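Side-chain contacts in tartrate dehydrogenase/decarboxylase (Pseudomonas putida, PDB 3FLK), which oxidises (+)-tartrate to oxaloglycolate with NAD, converts meso-tartrate to D-glycerate and oxidatively decarboxylates D-malate to pyruvate: residues V242-N245 with L246-D249; I198-P201 with Y202-K205; F163-R166 with G167-I171. The protein carries 1 engineered substitution. All coordinates share one frame; numbering follows the deposited sequence.

How the contacts relate
All three contacts lie at helix starts and pack on one another. Contact 3 opens helix 165-181, contact 2 helix 199-211 and contact 1 helix 245-258. The centres of contacts 1 and 2 are about 14 Å apart. Those of contacts 1 and 3 are about 13 Å apart. Those of contacts 2 and 3 are about 11 Å apart. Phe247 CE2 of contact 1 lies 4.0 Å from Met200 SE of contact 2. Trp203 CE3 of contact 2 lies 3.9 Å from Val168 CG1 of contact 3. Contact 1 carries Asp249, which binds magnesium beside the oxalate. The Met200 side chain is about 11 Å from a bound oxalate. All three touch the second subunit.

Contact 1 of 3, residues V242-N245 with L246-D249. With MG (magnesium ion), chain E; OXL (oxalate ion), chain G.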
ATOM      1  N   VAL A 242      -9.337   7.871  -6.715  1.00 11.99           N
ATOM      2  CA  VAL A 242     -10.488   7.189  -6.130  1.00 11.59           C
ATOM      3  C   VAL A 242     -10.121   5.740  -5.795  1.00 11.65           C
ATOM      4  O   VAL A 242      -9.461   5.055  -6.583  1.00 11.49           O
ATOM      5  CB  VAL A 242     -11.762   7.304  -7.032  1.00 11.57           C
ATOM      6  CG1 VAL A 242     -11.576   6.595  -8.380  1.00 10.86           C
ATOM      7  CG2 VAL A 242     -13.012   6.803  -6.300  1.00 11.49           C
ATOM      8  N   ALA A 243     -10.534   5.290  -4.614  1.00 11.62           N
ATOM      9  CA  ALA A 243     -10.094   4.000  -4.087  1.00 11.89           C
ATOM     10  C   ALA A 243     -11.099   3.389  -3.119  1.00 11.97           C
ATOM     11  O   ALA A 243     -11.940   4.091  -2.552  1.00 12.07           O
ATOM     12  CB  ALA A 243      -8.725   4.148  -3.410  1.00 11.74           C
ATOM     13  N   SER A 244     -10.999   2.072  -2.940  1.00 12.11           N
ATOM     14  CA  SER A 244     -11.786   1.335  -1.950  1.00 12.43           C
ATOM     15  C   SER A 244     -11.355   1.703  -0.526  1.00 12.50           C
ATOM     16  O   SER A 244     -10.375   2.429  -0.334  1.00 12.58           O
ATOM     17  CB  SER A 244     -11.593  -0.167  -2.158  1.00 12.36           C
ATOM     18  OG  SER A 244     -10.257  -0.532  -1.839  1.00 12.51           O
ATOM     19  N   ASN A 245     -12.082   1.180   0.460  1.00 12.72           N
ATOM     20  CA  ASN A 245     -11.823   1.447   1.879  1.00 12.90           C
ATOM     21  C   ASN A 245     -10.367   1.212   2.283  1.00 12.86           C
ATOM     22  O   ASN A 245      -9.725   2.096   2.862  1.00 12.84           O
ATOM     23  CB  ASN A 245     -12.757   0.599   2.751  1.00 13.14           C
ATOM     24  CG  ASN A 245     -13.248   1.336   3.985  1.00 13.75           C
ATOM     25  OD1 ASN A 245     -12.552   2.185   4.547  1.00 14.35           O
ATOM     26  ND2 ASN A 245     -14.460   1.005   4.419  1.00 13.80           N
ATOM     27  N   LEU A 246      -9.853   0.027   1.962  1.00 12.58           N
ATOM     28  CA  LEU A 246      -8.471  -0.338   2.279  1.00 12.64           C
ATOM     29  C   LEU A 246      -7.429   0.417   1.448  1.00 12.32           C
ATOM     30  O   LEU A 246      -6.454   0.946   1.996  1.00 12.07           O
ATOM     31  CB  LEU A 246      -8.261  -1.851   2.126  1.00 12.70           C
ATOM     32  CG  LEU A 246      -6.825  -2.386   2.247  1.00 13.24           C
ATOM     33  CD1 LEU A 246      -6.253  -2.150   3.643  1.00 12.77           C
ATOM     34  CD2 LEU A 246      -6.784  -3.865   1.893  1.00 13.08           C
ATOM     35  N   PHE A 247      -7.621   0.447   0.131  1.00 12.12           N
ATOM     36  CA  PHE A 247      -6.644   1.081  -0.754  1.00 11.95           C
ATOM     37  C   PHE A 247      -6.536   2.584  -0.487  1.00 11.82           C
ATOM     38  O   PHE A 247      -5.434   3.137  -0.488  1.00 11.90           O
ATOM     39  CB  PHE A 247      -6.939   0.786  -2.235  1.00 12.08           C
ATOM     40  CG  PHE A 247      -6.753  -0.665  -2.627  1.00 12.03           C
ATOM     41  CD1 PHE A 247      -6.075  -1.562  -1.793  1.00 12.59           C
ATOM     42  CD2 PHE A 247      -7.229  -1.127  -3.850  1.00 12.34           C
ATOM     43  CE1 PHE A 247      -5.901  -2.898  -2.162  1.00 12.35           C
ATOM     44  CE2 PHE A 247      -7.058  -2.463  -4.232  1.00 12.09           C
ATOM     45  CZ  PHE A 247      -6.396  -3.349  -3.385  1.00 11.99           C
ATOM     46  N   GLY A 248      -7.676   3.225  -0.233  1.00 11.76           N
ATOM     47  CA  GLY A 248      -7.722   4.639   0.142  1.00 11.69           C
ATOM     48  C   GLY A 248      -7.041   4.923   1.471  1.00 11.80           C
ATOM     49  O   GLY A 248      -6.368   5.943   1.626  1.00 11.36           O
ATOM     50  N   ASP A 249      -7.219   4.017   2.429  1.00 11.79           N
ATOM     51  CA  ASP A 249      -6.526   4.087   3.718  1.00 12.06           C
ATOM     52  C   ASP A 249      -5.003   4.110   3.521  1.00 11.99           C
ATOM     53  O   ASP A 249      -4.317   4.993   4.042  1.00 11.91           O
ATOM     54  CB  ASP A 249      -6.949   2.902   4.597  1.00 12.21           C
ATOM     55  CG  ASP A 249      -6.544   3.061   6.058  1.00 13.38           C
ATOM     56  OD1 ASP A 249      -5.758   3.972   6.396  1.00 13.30           O
ATOM     57  OD2 ASP A 249      -7.019   2.252   6.880  1.00 15.81           O
TER
HETATM   58 MG    MG E 401      -4.936   5.183   7.982  1.00 16.38          MG
HETATM   59  C1  OXL G 403      -7.446   4.014   9.425  1.00 24.02           C
HETATM   60  C2  OXL G 403      -7.991   5.174   8.716  1.00 23.97           C
HETATM   61  O1  OXL G 403      -6.204   3.826   9.410  1.00 22.59           O
HETATM   62  O2  OXL G 403      -9.227   5.366   8.702  1.00 23.95           O
HETATM   63  O3  OXL G 403      -8.225   3.232  10.015  1.00 24.70           O
HETATM   64  O4  OXL G 403      -7.196   5.946   8.129  1.00 23.69           O
HETATM   65  O   HOH W   1      -4.503   6.301   6.371  1.00  9.14           O
HETATM   66  O   HOH W   2      -4.415   6.573   9.457  1.00  8.80           O
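The N-cap of helix 245-258 is formed here, with Ser244 capping the first turn at Phe247 as strand 240-243 passes into the helix. Ser244 OG accepts a weak capping bond from Phe247 N at 3.4 Å. Its first torsion (chi1 68°) puts OG between the backbone N and the carbonyl carbon, facing the first turn. OG also lies 3.6 Å from Phe247 CG, at an oblique angle to the ring. The stronger polar partner of this hydroxyl is Glu140, whose other carboxylate oxygen takes Leu246 N. The backbone closes the turn. Gly248 N gives a 2.8 Å bond to Ser244 O, and Asp249 N bonds to Asn245 O. Ala243 CB sits 3.5 Å from Gly248 N and touches Phe247 CB, which ties the end of the strand to the helix.

The turn delivers Asp249 to the metal. With CG anti to the backbone N (chi1 -166°), Asp249 OD1 binds magnesium at 2.2 Å. Oxalate O1 and O4 and two waters also bind the ion, as does Asp225 of the second subunit. Water 1 donates back to Asp249 O at 2.7 Å, so the same residue is joined to the metal site through its backbone too. Asp249 OD2 bonds to Tyr141 and forms a salt bridge with Lys192 of the second subunit, which helps fix the rotation of the carboxylate. A capped helix start presenting a metal-binding aspartate belongs to the active site that the two subunits of this isocitrate and isopropylmalate dehydrogenase relative build together.

Contact 2 of 3, residues I198-P201 with Y202-K205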
ATOM      1  N   ILE A 198     -12.723 -11.197  -8.228  1.00 20.94           N
ATOM      2  CA  ILE A 198     -14.159 -10.906  -8.257  1.00 19.86           C
ATOM      3  C   ILE A 198     -14.468  -9.435  -7.955  1.00 19.12           C
ATOM      4  O   ILE A 198     -15.137  -8.762  -8.743  1.00 18.75           O
ATOM      5  CB  ILE A 198     -14.955 -11.847  -7.306  1.00 19.95           C
ATOM      6  CG1 ILE A 198     -14.674 -13.313  -7.652  1.00 20.04           C
ATOM      7  CG2 ILE A 198     -16.459 -11.567  -7.384  1.00 19.87           C
ATOM      8  CD1 ILE A 198     -15.196 -14.296  -6.643  1.00 20.17           C
ATOM      9  N   SER A 199     -13.968  -8.943  -6.824  1.00 18.16           N
ATOM     10  CA  SER A 199     -14.256  -7.583  -6.368  1.00 17.63           C
ATOM     11  C   SER A 199     -13.684  -6.508  -7.293  1.00 17.30           C
ATOM     12  O   SER A 199     -14.386  -5.562  -7.656  1.00 16.87           O
ATOM     13  CB  SER A 199     -13.734  -7.378  -4.942  1.00 17.53           C
ATOM     14  OG  SER A 199     -12.326  -7.533  -4.891  1.00 17.12           O
HETATM   15  N   MSE A 200     -12.417  -6.658  -7.673  1.00 16.99           N
HETATM   16  CA  MSE A 200     -11.730  -5.624  -8.447  1.00 17.27           C
HETATM   17  C   MSE A 200     -12.101  -5.535  -9.939  1.00 16.58           C
HETATM   18  O   MSE A 200     -12.223  -4.426 -10.463  1.00 16.23           O
HETATM   19  CB  MSE A 200     -10.213  -5.685  -8.250  1.00 17.76           C
HETATM   20  CG  MSE A 200      -9.721  -5.202  -6.881  1.00 20.18           C
HETATM   21 SE   MSE A 200     -10.338  -3.427  -6.286  1.00 27.24          SE
HETATM   22  CE  MSE A 200     -10.478  -2.505  -7.971  1.00 26.80           C
ATOM     23  N   PRO A 201     -12.264  -6.684 -10.634  1.00 16.17           N
ATOM     24  CA  PRO A 201     -12.830  -6.595 -11.987  1.00 15.80           C
ATOM     25  C   PRO A 201     -14.187  -5.891 -12.003  1.00 15.51           C
ATOM     26  O   PRO A 201     -14.489  -5.166 -12.947  1.00 15.39           O
ATOM     27  CB  PRO A 201     -12.979  -8.061 -12.397  1.00 15.87           C
ATOM     28  CG  PRO A 201     -11.914  -8.757 -11.627  1.00 15.86           C
ATOM     29  CD  PRO A 201     -11.926  -8.078 -10.290  1.00 16.03           C
ATOM     30  N   TYR A 202     -14.976  -6.090 -10.951  1.00 15.25           N
ATOM     31  CA  TYR A 202     -16.265  -5.424 -10.813  1.00 15.04           C
ATOM     32  C   TYR A 202     -16.123  -3.912 -10.604  1.00 14.92           C
ATOM     33  O   TYR A 202     -16.837  -3.125 -11.231  1.00 14.69           O
ATOM     34  CB  TYR A 202     -17.076  -6.043  -9.673  1.00 15.03           C
ATOM     35  CG  TYR A 202     -18.399  -5.353  -9.452  1.00 15.34           C
ATOM     36  CD1 TYR A 202     -19.468  -5.560 -10.325  1.00 15.28           C
ATOM     37  CD2 TYR A 202     -18.577  -4.479  -8.379  1.00 15.38           C
ATOM     38  CE1 TYR A 202     -20.682  -4.918 -10.130  1.00 15.50           C
ATOM     39  CE2 TYR A 202     -19.790  -3.834  -8.176  1.00 15.88           C
ATOM     40  CZ  TYR A 202     -20.836  -4.059  -9.054  1.00 15.47           C
ATOM     41  OH  TYR A 202     -22.035  -3.421  -8.855  1.00 15.08           O
ATOM     42  N   TRP A 203     -15.211  -3.522  -9.715  1.00 14.77           N
ATOM     43  CA  TRP A 203     -14.882  -2.112  -9.482  1.00 14.77           C
ATOM     44  C   TRP A 203     -14.464  -1.441 -10.794  1.00 14.68           C
ATOM     45  O   TRP A 203     -14.939  -0.352 -11.111  1.00 14.52           O
ATOM     46  CB  TRP A 203     -13.792  -1.999  -8.408  1.00 14.90           C
ATOM     47  CG  TRP A 203     -13.211  -0.616  -8.186  1.00 15.03           C
ATOM     48  CD1 TRP A 203     -12.143  -0.059  -8.839  1.00 15.32           C
ATOM     49  CD2 TRP A 203     -13.639   0.355  -7.224  1.00 14.98           C
ATOM     50  NE1 TRP A 203     -11.890   1.199  -8.352  1.00 15.33           N
ATOM     51  CE2 TRP A 203     -12.794   1.481  -7.361  1.00 15.00           C
ATOM     52  CE3 TRP A 203     -14.660   0.390  -6.265  1.00 15.90           C
ATOM     53  CZ2 TRP A 203     -12.941   2.633  -6.578  1.00 14.99           C
ATOM     54  CZ3 TRP A 203     -14.804   1.538  -5.483  1.00 15.96           C
ATOM     55  CH2 TRP A 203     -13.945   2.642  -5.646  1.00 15.46           C
ATOM     56  N   ASP A 204     -13.601  -2.113 -11.558  1.00 14.76           N
ATOM     57  CA  ASP A 204     -13.181  -1.645 -12.886  1.00 15.14           C
ATOM     58  C   ASP A 204     -14.361  -1.476 -13.849  1.00 15.31           C
ATOM     59  O   ASP A 204     -14.441  -0.478 -14.569  1.00 15.21           O
ATOM     60  CB  ASP A 204     -12.152  -2.600 -13.499  1.00 15.15           C
ATOM     61  CG  ASP A 204     -10.825  -2.603 -12.755  1.00 15.84           C
ATOM     62  OD1 ASP A 204     -10.686  -1.874 -11.749  1.00 15.79           O
ATOM     63  OD2 ASP A 204      -9.914  -3.340 -13.186  1.00 16.17           O
ATOM     64  N   LYS A 205     -15.267  -2.453 -13.853  1.00 15.63           N
ATOM     65  CA  LYS A 205     -16.455  -2.423 -14.708  1.00 16.06           C
ATOM     66  C   LYS A 205     -17.339  -1.212 -14.398  1.00 15.96           C
ATOM     67  O   LYS A 205     -17.799  -0.520 -15.311  1.00 15.90           O
ATOM     68  CB  LYS A 205     -17.250  -3.723 -14.555  1.00 16.14           C
ATOM     69  CG  LYS A 205     -18.203  -4.023 -15.694  1.00 17.80           C
ATOM     70  CD  LYS A 205     -18.861  -5.383 -15.500  1.00 20.24           C
ATOM     71  CE  LYS A 205     -19.729  -5.756 -16.692  1.00 21.56           C
ATOM     72  NZ  LYS A 205     -20.180  -7.177 -16.611  1.00 22.55           N
TER
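Asp204 folds back over the carbonyl of Met200, one turn earlier in helix 199-211. Asp204 CB lies 3.5 Å from Pro201 O and equally near Met200 O. Its CG is anti to the carbonyl carbon (chi1 -67°), which turns the carboxylate toward the start of the helix. Asp204 CG is then 3.2 Å from Met200 O. OD1 comes equally close to that oxygen, though both are acceptors and no bond joins them. OD1 also lies in the plane of the Trp203 ring, at its edge. At the tip, OD1 is bonded to Thr191, while OD2 meets Ser193 and forms a salt bridge with Lys221. With an alanine here, Lys221 would probably lose its ionic mate, and the hydroxyls of Thr191 and Ser193 would lose a shared partner.

Met200, a selenomethionine, runs alongside Trp203 and points the same way. Its SE is 4.9 Å from the centroid of the five-membered ring, 31° off the ring normal, an oblique Met-aromatic contact. Trp203 NE1 is bonded to Ser189 on strand 186-191, which pins the indole against the sheet. Tyr202 CB rests 3.5 Å from Ile198 O, and its hydroxyl bonds to Glu155 of the second subunit.

The backbone bond from Asp204 N to Met200 O is 2.9 Å and nearly straight at 170°. Pro201 lies in the first turn, where the missing N-H costs no helical bond. The helix is the crossover of the beta-alpha-beta unit that ends in strand 218-223. The Asp204 carboxylate is held close to a backbone oxygen that would repel it, and the bond from Thr191 to OD1 and the salt bridge of Lys221 to OD2 probably offset that repulsion.

Contact 3 of 3, residues F163-R166 with G167-I171; sequences FTRR and GVDRI
A helix-capping contact joins Thr164, at the end of strand 156-164, to Gly167 and Val168 in the first turn of helix 165-181. Thr164 OG1 accepts from Gly167 N at 3.0 Å, with an N-H...O angle of 156°. The hydroxyl sits between the backbone N and the carbonyl carbon (chi1 62°), and it is also bonded to Glu138. Thr164 O takes Val168 N at 2.9 Å. Val168 CG2 leans 3.3 Å from the same oxygen and meets the edge of the Phe163 ring, 4.1 Å from CD1.

Thr164 is thus the N-cap residue. Together with Phe163 it also pairs in an antiparallel ladder with a strand of the second subunit, so the capped helix springs from a sheet that crosses the dimer interface.

Further along, Asp169 CG packs 3.2 Å from Arg165 O, whose backbone bond to Asp169 N holds the turn. The Arg165 and Asp169 side chains run side by side, with Arg165 CG 3.4 Å from Asp169 OD2. The guanidinium and carboxylate planes are 41° apart, and the charged ends do not meet. Each has its own salt bridge: Arg165 with Glu155 of the second subunit, Asp169 with Arg206 on helix 199-211. Arg170 CG lies 3.2 Å from Arg166 O, and its extended chain carries the guanidinium to Asp102 and Thr137.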
ATOM      1  N   PHE A 163     -18.887  -5.534  -1.791  1.00 18.12           N
ATOM      2  CA  PHE A 163     -19.041  -4.355  -2.636  1.00 17.75           C
ATOM      3  C   PHE A 163     -20.445  -4.378  -3.239  1.00 17.42           C
ATOM      4  O   PHE A 163     -20.924  -5.436  -3.662  1.00 17.31           O
ATOM      5  CB  PHE A 163     -17.979  -4.336  -3.739  1.00 18.03           C
ATOM      6  CG  PHE A 163     -16.566  -4.192  -3.227  1.00 18.57           C
ATOM      7  CD1 PHE A 163     -15.935  -2.952  -3.231  1.00 19.47           C
ATOM      8  CD2 PHE A 163     -15.865  -5.297  -2.747  1.00 18.99           C
ATOM      9  CE1 PHE A 163     -14.623  -2.810  -2.763  1.00 19.62           C
ATOM     10  CE2 PHE A 163     -14.558  -5.166  -2.271  1.00 19.26           C
ATOM     11  CZ  PHE A 163     -13.936  -3.921  -2.282  1.00 19.33           C
ATOM     12  N   THR A 164     -21.113  -3.228  -3.245  1.00 16.76           N
ATOM     13  CA  THR A 164     -22.460  -3.116  -3.817  1.00 16.30           C
ATOM     14  C   THR A 164     -22.448  -2.126  -4.976  1.00 16.15           C
ATOM     15  O   THR A 164     -21.585  -1.249  -5.027  1.00 15.70           O
ATOM     16  CB  THR A 164     -23.510  -2.663  -2.771  1.00 16.41           C
ATOM     17  OG1 THR A 164     -23.176  -1.360  -2.272  1.00 16.04           O
ATOM     18  CG2 THR A 164     -23.591  -3.649  -1.606  1.00 16.12           C
ATOM     19  N   ARG A 165     -23.392  -2.268  -5.906  1.00 15.92           N
ATOM     20  CA  ARG A 165     -23.532  -1.289  -6.987  1.00 16.08           C
ATOM     21  C   ARG A 165     -23.802   0.104  -6.425  1.00 15.83           C
ATOM     22  O   ARG A 165     -23.211   1.081  -6.881  1.00 15.66           O
ATOM     23  CB  ARG A 165     -24.630  -1.676  -7.982  1.00 15.91           C
ATOM     24  CG  ARG A 165     -24.734  -0.699  -9.150  1.00 16.59           C
ATOM     25  CD  ARG A 165     -25.761  -1.117 -10.188  1.00 17.01           C
ATOM     26  NE  ARG A 165     -25.229  -2.132 -11.088  1.00 18.79           N
ATOM     27  CZ  ARG A 165     -25.608  -2.296 -12.353  1.00 19.68           C
ATOM     28  NH1 ARG A 165     -26.519  -1.496 -12.896  1.00 20.03           N
ATOM     29  NH2 ARG A 165     -25.059  -3.255 -13.081  1.00 20.01           N
ATOM     30  N   ARG A 166     -24.687   0.178  -5.433  1.00 15.78           N
ATOM     31  CA  ARG A 166     -25.039   1.444  -4.793  1.00 16.40           C
ATOM     32  C   ARG A 166     -23.813   2.152  -4.217  1.00 15.77           C
ATOM     33  O   ARG A 166     -23.562   3.314  -4.538  1.00 15.84           O
ATOM     34  CB  ARG A 166     -26.108   1.240  -3.713  1.00 16.26           C
ATOM     35  CG  ARG A 166     -27.470   0.828  -4.264  1.00 17.49           C
ATOM     36  CD  ARG A 166     -28.544   0.859  -3.185  1.00 17.98           C
ATOM     37  NE  ARG A 166     -29.862   0.519  -3.724  1.00 21.34           N
ATOM     38  CZ  ARG A 166     -30.394  -0.703  -3.711  1.00 22.66           C
ATOM     39  NH1 ARG A 166     -29.733  -1.722  -3.178  1.00 22.70           N
ATOM     40  NH2 ARG A 166     -31.599  -0.902  -4.231  1.00 23.79           N
ATOM     41  N   GLY A 167     -23.047   1.437  -3.394  1.00 15.29           N
ATOM     42  CA  GLY A 167     -21.845   1.980  -2.758  1.00 14.80           C
ATOM     43  C   GLY A 167     -20.709   2.300  -3.715  1.00 14.48           C
ATOM     44  O   GLY A 167     -20.033   3.322  -3.568  1.00 14.58           O
ATOM     45  N   VAL A 168     -20.487   1.424  -4.689  1.00 14.00           N
ATOM     46  CA  VAL A 168     -19.434   1.629  -5.677  1.00 13.60           C
ATOM     47  C   VAL A 168     -19.770   2.813  -6.599  1.00 13.61           C
ATOM     48  O   VAL A 168     -18.933   3.695  -6.811  1.00 13.10           O
ATOM     49  CB  VAL A 168     -19.127   0.331  -6.478  1.00 13.74           C
ATOM     50  CG1 VAL A 168     -18.275   0.626  -7.701  1.00 13.19           C
ATOM     51  CG2 VAL A 168     -18.425  -0.699  -5.580  1.00 13.28           C
ATOM     52  N   ASP A 169     -20.996   2.839  -7.121  1.00 13.51           N
ATOM     53  CA  ASP A 169     -21.420   3.914  -8.023  1.00 13.79           C
ATOM     54  C   ASP A 169     -21.343   5.303  -7.387  1.00 13.50           C
ATOM     55  O   ASP A 169     -20.876   6.245  -8.022  1.00 13.43           O
ATOM     56  CB  ASP A 169     -22.830   3.658  -8.567  1.00 14.00           C
ATOM     57  CG  ASP A 169     -22.850   2.638  -9.697  1.00 14.75           C
ATOM     58  OD1 ASP A 169     -21.777   2.106 -10.057  1.00 16.19           O
ATOM     59  OD2 ASP A 169     -23.947   2.372 -10.235  1.00 16.27           O
ATOM     60  N   ARG A 170     -21.786   5.418  -6.137  1.00 13.25           N
ATOM     61  CA  ARG A 170     -21.848   6.717  -5.464  1.00 13.15           C
ATOM     62  C   ARG A 170     -20.478   7.318  -5.127  1.00 12.87           C
ATOM     63  O   ARG A 170     -20.313   8.536  -5.175  1.00 12.73           O
ATOM     64  CB  ARG A 170     -22.770   6.677  -4.237  1.00 13.28           C
ATOM     65  CG  ARG A 170     -22.294   5.809  -3.083  1.00 13.24           C
ATOM     66  CD  ARG A 170     -23.318   5.813  -1.964  1.00 13.65           C
ATOM     67  NE  ARG A 170     -22.875   5.032  -0.812  1.00 14.11           N
ATOM     68  CZ  ARG A 170     -23.542   4.936   0.334  1.00 14.86           C
ATOM     69  NH1 ARG A 170     -24.693   5.580   0.506  1.00 14.70           N
ATOM     70  NH2 ARG A 170     -23.048   4.196   1.318  1.00 15.23           N
ATOM     71  N   ILE A 171     -19.500   6.475  -4.793  1.00 12.33           N
ATOM     72  CA  ILE A 171     -18.138   6.965  -4.561  1.00 12.03           C
ATOM     73  C   ILE A 171     -17.466   7.373  -5.879  1.00 12.02           C
ATOM     74  O   ILE A 171     -16.764   8.384  -5.932  1.00 11.56           O
ATOM     75  CB  ILE A 171     -17.254   5.971  -3.723  1.00 11.89           C
ATOM     76  CG1 ILE A 171     -15.992   6.667  -3.192  1.00 11.92           C
ATOM     77  CG2 ILE A 171     -16.892   4.714  -4.516  1.00 11.66           C
ATOM     78  CD1 ILE A 171     -16.261   7.691  -2.089  1.00 12.12           C
TER